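Local coordinates for MMACHC-like protein (Caenorhabditis elegans, PDB 5UJC) that binds methylcobalamin and probably catalyses the flavin-dependent reductive decyanation of cyanocobalamin and the glutathione-dependent demethylation of methylcobalamin, at residues P48-T53 with N194-E199; S60-F65 with R239-T244. All blocks are in the same frame, centred on the assembly; numbering follows the deposited sequence. Where two conformers were deposited one is given.

Strand 53-60, an inner strand of the four-stranded antiparallel sheet, joins the two contacts: contact 1 lies at its start, contact 2 at its end, where the chain runs into helix 62-80. Along the chain the segments alternate, 48-53 and 60-65 first, then 194-199 and 239-244, so the two connections cross in sequence. Their centres are about 33 Å apart, on opposite sides of the chain's centre, with nearest atoms about 20 Å apart. Contact 1 pairs the strand with its antiparallel neighbour 185-196 at the periphery; contact 2 sets the start of helix 62-80 against the approach to helix 243-250, near the bound methylcobalamin. Later segments thus meet the early chain at both ends of this strand.

Contact 1: P48-T53 with N194-E199; sequences PYDDST and NVKIPE
In K196, CG stands anti to the carbonyl carbon (chi1 -51°), and bends at chi2 and chi4 lead the chain past S52 and T53 to D50. The ammonium NZ ends 3.4 Å from D50 OD2, a long salt bridge whose hydrogen bond is weak. On the way, K196 CB and CD pass the hydroxyl of S52, with S52 OG 3.5 Å from K196 CB, and CE crosses T53 OG1 obliquely at 4.0 Å. S52 OG occupies the crowded position between its backbone N and carbonyl carbon, while S52 CB rests against the proline ring, 3.9 Å from P198 CB. The firm polar link is I197 N to S52 O, 2.9 Å and nearly straight at 169°, lying in the carbonyl plane. T53 OG1 reaches back 2.8 Å to D50 O from above the carbonyl plane, 27° out of it; T53 N binds the same oxygen, so two donors grip it and brace the turn. An alanine here would probably loosen the turn and take away the hydroxyl's contact with the K196 chain. T53 and K196 form an antiparallel non-hydrogen-bonded pair. The type I beta turn D50 to T53 thus delivers the chain into strand 53-60, beside strand 185-196 of the antiparallel sheet.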
loop_
_atom_site.group_PDB
_atom_site.type_symbol
_atom_site.label_atom_id
_atom_site.label_comp_id
_atom_site.label_asym_id
_atom_site.label_seq_id
_atom_site.Cartn_x
_atom_site.Cartn_y
_atom_site.Cartn_z
ATOM N N PRO A 48 1.235 13.823 15.337
ATOM C CA PRO A 48 1.841 14.733 16.314
ATOM C C PRO A 48 3.332 15.024 16.029
ATOM O O PRO A 48 4.189 14.741 16.852
ATOM C CB PRO A 48 1.672 13.972 17.627
ATOM C CG PRO A 48 1.800 12.554 17.222
ATOM C CD PRO A 48 1.081 12.462 15.897
ATOM N N TYR A 49 3.601 15.591 14.864
ATOM C CA TYR A 49 4.947 15.978 14.469
ATOM C C TYR A 49 4.902 17.337 13.835
ATOM O O TYR A 49 3.885 17.718 13.231
ATOM C CB TYR A 49 5.533 14.957 13.468
ATOM C CG TYR A 49 5.530 13.560 13.992
ATOM C CD1 TYR A 49 6.539 13.114 14.823
ATOM C CD2 TYR A 49 4.497 12.695 13.689
ATOM C CE1 TYR A 49 6.504 11.846 15.360
ATOM C CE2 TYR A 49 4.467 11.421 14.189
ATOM C CZ TYR A 49 5.470 11.002 15.037
ATOM O OH TYR A 49 5.444 9.745 15.550
ATOM N N ASP A 50 6.015 18.056 13.898
ATOM C CA ASP A 50 6.134 19.347 13.202
ATOM C C ASP A 50 5.918 19.210 11.694
ATOM O O ASP A 50 6.215 18.150 11.097
ATOM C CB ASP A 50 7.509 19.985 13.471
ATOM C CG ASP A 50 7.707 20.388 14.944
ATOM O OD1 ASP A 50 6.712 20.473 15.697
ATOM O OD2 ASP A 50 8.875 20.599 15.343
ATOM N N ASP A 51 5.435 20.291 11.079
ATOM C CA ASP A 51 5.068 20.293 9.652
ATOM C C ASP A 51 6.188 19.791 8.737
ATOM O O ASP A 51 5.926 19.085 7.760
ATOM C CB ASP A 51 4.659 21.700 9.189
ATOM C CG ASP A 51 3.317 22.135 9.721
ATOM O OD1 ASP A 51 2.543 21.298 10.194
ATOM O OD2 ASP A 51 3.027 23.339 9.629
ATOM N N SER A 52 7.421 20.177 9.018
ATOM C CA SER A 52 8.509 19.873 8.104
ATOM C C SER A 52 9.126 18.465 8.324
ATOM O O SER A 52 10.083 18.109 7.664
ATOM C CB SER A 52 9.587 20.933 8.211
ATOM O OG SER A 52 10.203 20.898 9.488
ATOM N N THR A 53 8.576 17.686 9.263
ATOM C CA THR A 53 9.093 16.359 9.561
ATOM C C THR A 53 9.050 15.473 8.308
ATOM O O THR A 53 8.019 15.387 7.631
ATOM C CB THR A 53 8.270 15.698 10.677
ATOM O OG1 THR A 53 8.314 16.516 11.846
ATOM C CG2 THR A 53 8.790 14.314 11.029
ATOM N N ASN A 194 13.428 13.503 13.874
ATOM C CA ASN A 194 14.576 14.415 13.972
ATOM C C ASN A 194 15.067 14.948 12.632
ATOM O O ASN A 194 16.070 15.657 12.591
ATOM C CB ASN A 194 15.748 13.727 14.706
ATOM C CG ASN A 194 15.389 13.313 16.120
ATOM O OD1 ASN A 194 15.744 12.223 16.572
ATOM N ND2 ASN A 194 14.671 14.173 16.821
ATOM N N VAL A 195 14.345 14.649 11.544
ATOM C CA VAL A 195 14.767 15.061 10.224
ATOM C C VAL A 195 13.731 16.019 9.635
ATOM O O VAL A 195 12.576 15.653 9.442
ATOM C CB VAL A 195 14.961 13.856 9.274
ATOM C CG1 VAL A 195 15.398 14.336 7.914
ATOM C CG2 VAL A 195 15.970 12.875 9.861
ATOM N N LYS A 196 14.160 17.249 9.375
ATOM C CA LYS A 196 13.279 18.299 8.880
ATOM C C LYS A 196 13.665 18.672 7.432
ATOM O O LYS A 196 14.851 18.866 7.109
ATOM C CB LYS A 196 13.360 19.537 9.783
ATOM C CG LYS A 196 13.177 19.249 11.266
ATOM C CD LYS A 196 11.834 18.624 11.574
ATOM C CE LYS A 196 11.686 18.314 13.062
ATOM N NZ LYS A 196 11.775 19.539 13.900
ATOM N N ILE A 197 12.648 18.746 6.573
ATOM C CA ILE A 197 12.822 18.969 5.148
ATOM C C ILE A 197 11.886 20.101 4.672
ATOM O O ILE A 197 11.126 19.942 3.719
ATOM C CB ILE A 197 12.604 17.640 4.331
ATOM C CG1 ILE A 197 11.271 16.984 4.697
ATOM C CG2 ILE A 197 13.764 16.660 4.578
ATOM C CD1 ILE A 197 10.795 15.947 3.674
ATOM N N PRO A 198 11.954 21.260 5.337
ATOM C CA PRO A 198 11.004 22.350 5.012
ATOM C C PRO A 198 11.067 22.839 3.547
ATOM O O PRO A 198 10.064 23.315 3.020
ATOM C CB PRO A 198 11.438 23.469 5.946
ATOM C CG PRO A 198 12.894 23.196 6.189
ATOM C CD PRO A 198 12.965 21.699 6.308
ATOM N N GLU A 199 12.216 22.671 2.900
ATOM C CA GLU A 199 12.407 23.140 1.529
ATOM C C GLU A 199 11.864 22.155 0.487
ATOM O O GLU A 199 11.819 22.472 -0.695
ATOM C CB GLU A 199 13.901 23.423 1.256
ATOM C CG GLU A 199 14.836 22.181 1.303
ATOM C CD GLU A 199 15.467 21.940 2.684
ATOM O OE1 GLU A 199 16.706 22.156 2.838
ATOM O OE2 GLU A 199 14.741 21.501 3.598
#

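Contact 2: S60-F65 with R239-T244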
loop_
_atom_site.group_PDB
_atom_site.type_symbol
_atom_site.label_atom_id
_atom_site.label_comp_id
_atom_site.label_asym_id
_atom_site.label_seq_id
_atom_site.Cartn_x
_atom_site.Cartn_y
_atom_site.Cartn_z
ATOM N N SER A 60 3.858 -1.317 -2.386
ATOM C CA SER A 60 4.228 -2.517 -3.136
ATOM C C SER A 60 3.627 -2.500 -4.525
ATOM O O SER A 60 2.504 -2.043 -4.725
ATOM C CB SER A 60 3.782 -3.768 -2.377
ATOM O OG SER A 60 2.403 -3.753 -2.083
ATOM N N THR A 61 4.360 -3.071 -5.457
ATOM C CA THR A 61 3.939 -3.171 -6.841
ATOM C C THR A 61 3.740 -4.675 -7.139
ATOM O O THR A 61 3.906 -5.493 -6.229
ATOM C CB THR A 61 4.974 -2.507 -7.746
ATOM O OG1 THR A 61 6.142 -3.324 -7.820
ATOM C CG2 THR A 61 5.355 -1.123 -7.188
ATOM N N PRO A 62 3.367 -5.048 -8.380
ATOM C CA PRO A 62 3.026 -6.453 -8.608
ATOM C C PRO A 62 4.106 -7.461 -8.197
ATOM O O PRO A 62 3.779 -8.557 -7.706
ATOM C CB PRO A 62 2.766 -6.502 -10.106
ATOM C CG PRO A 62 2.215 -5.134 -10.405
ATOM C CD PRO A 62 3.052 -4.223 -9.553
ATOM N N ASP A 63 5.378 -7.099 -8.383
ATOM C CA ASP A 63 6.461 -8.030 -8.082
ATOM C C ASP A 63 6.694 -8.303 -6.575
ATOM O O ASP A 63 7.370 -9.258 -6.244
ATOM C CB ASP A 63 7.768 -7.613 -8.750
ATOM C CG ASP A 63 7.779 -7.892 -10.247
ATOM O OD1 ASP A 63 6.929 -8.650 -10.739
ATOM O OD2 ASP A 63 8.677 -7.402 -10.919
ATOM N N MET A 64 6.098 -7.505 -5.676
ATOM C CA MET A 64 6.223 -7.820 -4.257
ATOM C C MET A 64 5.708 -9.226 -4.002
ATOM O O MET A 64 6.409 -10.069 -3.431
ATOM C CB MET A 64 5.477 -6.818 -3.370
ATOM C CG MET A 64 5.737 -7.042 -1.883
ATOM S SD MET A 64 4.293 -6.793 -0.813
ATOM C CE MET A 64 3.203 -8.143 -1.347
ATOM N N PHE A 65 4.495 -9.496 -4.457
ATOM C CA PHE A 65 3.906 -10.824 -4.317
ATOM C C PHE A 65 4.549 -11.824 -5.309
ATOM O O PHE A 65 4.916 -12.945 -4.933
ATOM C CB PHE A 65 2.393 -10.725 -4.531
ATOM C CG PHE A 65 1.662 -12.035 -4.460
ATOM C CD1 PHE A 65 1.534 -12.846 -5.593
ATOM C CD2 PHE A 65 1.071 -12.448 -3.278
ATOM C CE1 PHE A 65 0.786 -14.005 -5.543
ATOM C CE2 PHE A 65 0.375 -13.634 -3.218
ATOM C CZ PHE A 65 0.208 -14.399 -4.360
ATOM N N ARG A 239 1.665 -2.983 -16.484
ATOM C CA ARG A 239 2.288 -3.791 -15.446
ATOM C C ARG A 239 1.241 -4.091 -14.370
ATOM O O ARG A 239 0.690 -3.180 -13.749
ATOM C CB ARG A 239 3.514 -3.075 -14.876
ATOM C CG ARG A 239 4.602 -2.820 -15.929
ATOM C CD ARG A 239 5.677 -1.870 -15.433
ATOM N NE ARG A 239 6.536 -2.495 -14.435
ATOM C CZ ARG A 239 7.430 -1.840 -13.700
ATOM N NH1 ARG A 239 7.597 -0.535 -13.856
ATOM N NH2 ARG A 239 8.136 -2.485 -12.798
ATOM N N ARG A 240 0.907 -5.379 -14.230
ATOM C CA ARG A 240 -0.289 -5.807 -13.525
ATOM C C ARG A 240 0.017 -6.972 -12.594
ATOM O O ARG A 240 1.023 -7.663 -12.757
ATOM C CB ARG A 240 -1.352 -6.242 -14.557
ATOM C CG ARG A 240 -1.764 -5.127 -15.499
ATOM C CD ARG A 240 -2.589 -5.606 -16.675
ATOM N NE ARG A 240 -3.915 -6.034 -16.283
ATOM C CZ ARG A 240 -4.352 -7.293 -16.294
ATOM N NH1 ARG A 240 -3.556 -8.311 -16.650
ATOM N NH2 ARG A 240 -5.587 -7.542 -15.926
ATOM N N TYR A 241 -0.833 -7.166 -11.599
ATOM C CA TYR A 241 -0.806 -8.379 -10.796
ATOM C C TYR A 241 -0.960 -9.607 -11.716
ATOM O O TYR A 241 -1.741 -9.582 -12.668
ATOM C CB TYR A 241 -1.960 -8.409 -9.813
ATOM C CG TYR A 241 -1.872 -7.523 -8.544
ATOM C CD1 TYR A 241 -0.814 -6.664 -8.304
ATOM C CD2 TYR A 241 -2.868 -7.601 -7.592
ATOM C CE1 TYR A 241 -0.750 -5.922 -7.118
ATOM C CE2 TYR A 241 -2.799 -6.896 -6.398
ATOM C CZ TYR A 241 -1.740 -6.063 -6.164
ATOM O OH TYR A 241 -1.667 -5.360 -4.964
ATOM N N SER A 242 -0.294 -10.703 -11.361
ATOM C CA SER A 242 -0.515 -11.973 -12.023
ATOM C C SER A 242 -1.910 -12.504 -11.740
ATOM O O SER A 242 -2.591 -12.076 -10.805
ATOM C CB SER A 242 0.508 -12.981 -11.550
ATOM O OG SER A 242 0.256 -13.358 -10.203
ATOM N N THR A 243 -2.317 -13.469 -12.548
ATOM C CA THR A 243 -3.535 -14.205 -12.286
ATOM C C THR A 243 -3.535 -14.818 -10.884
ATOM O O THR A 243 -4.522 -14.734 -10.162
ATOM C CB THR A 243 -3.723 -15.295 -13.354
ATOM O OG1 THR A 243 -3.814 -14.651 -14.626
ATOM C CG2 THR A 243 -4.950 -16.139 -13.118
ATOM N N THR A 244 -2.428 -15.438 -10.516
ATOM C CA THR A 244 -2.290 -16.039 -9.209
ATOM C C THR A 244 -2.496 -14.990 -8.106
ATOM O O THR A 244 -3.207 -15.238 -7.117
ATOM C CB THR A 244 -0.922 -16.696 -9.065
ATOM O OG1 THR A 244 -0.782 -17.694 -10.076
ATOM C CG2 THR A 244 -0.753 -17.350 -7.705
HETATM O O HOH W 1 0.773 -5.491 -3.398
#
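P62 lays its ring against the backbone of R240 and the ring of Y241. Its CB comes within 3.4 Å of R240 O, while P62 CG lies in the plane of the Y241 ring, at its edge, 4.0 Å from Y241 CD1. P62 CA approaches the same ring obliquely. Y241 CG is anti to the carbonyl carbon (chi1 -76°), and the ring runs alongside P62 so that its hydroxyl ends near S60. There a buried serine and the tyrosine share one water: it lies 2.7 Å from S60 OG and donates to Y241 OH at 2.9 Å. The Y241 hydroxyl also binds a tartrate, probably from the crystallisation liquor, and the side chain is about 7 Å from the bound methylcobalamin. The packing joins two helix starts, P62 where strand 53-60 gives way to helix 62-80, and S242 serving as N-cap of helix 243-250 through OG to Q245 N. P62 O accepts a further bond from the Q245 side chain, adding a polar tie between these helices. Beyond Y241, the methyl CG2 of T244 meets the edge of the F65 ring, 4.3 Å from F65 CE1. F65 also meets the rings of F69, F248 and W263.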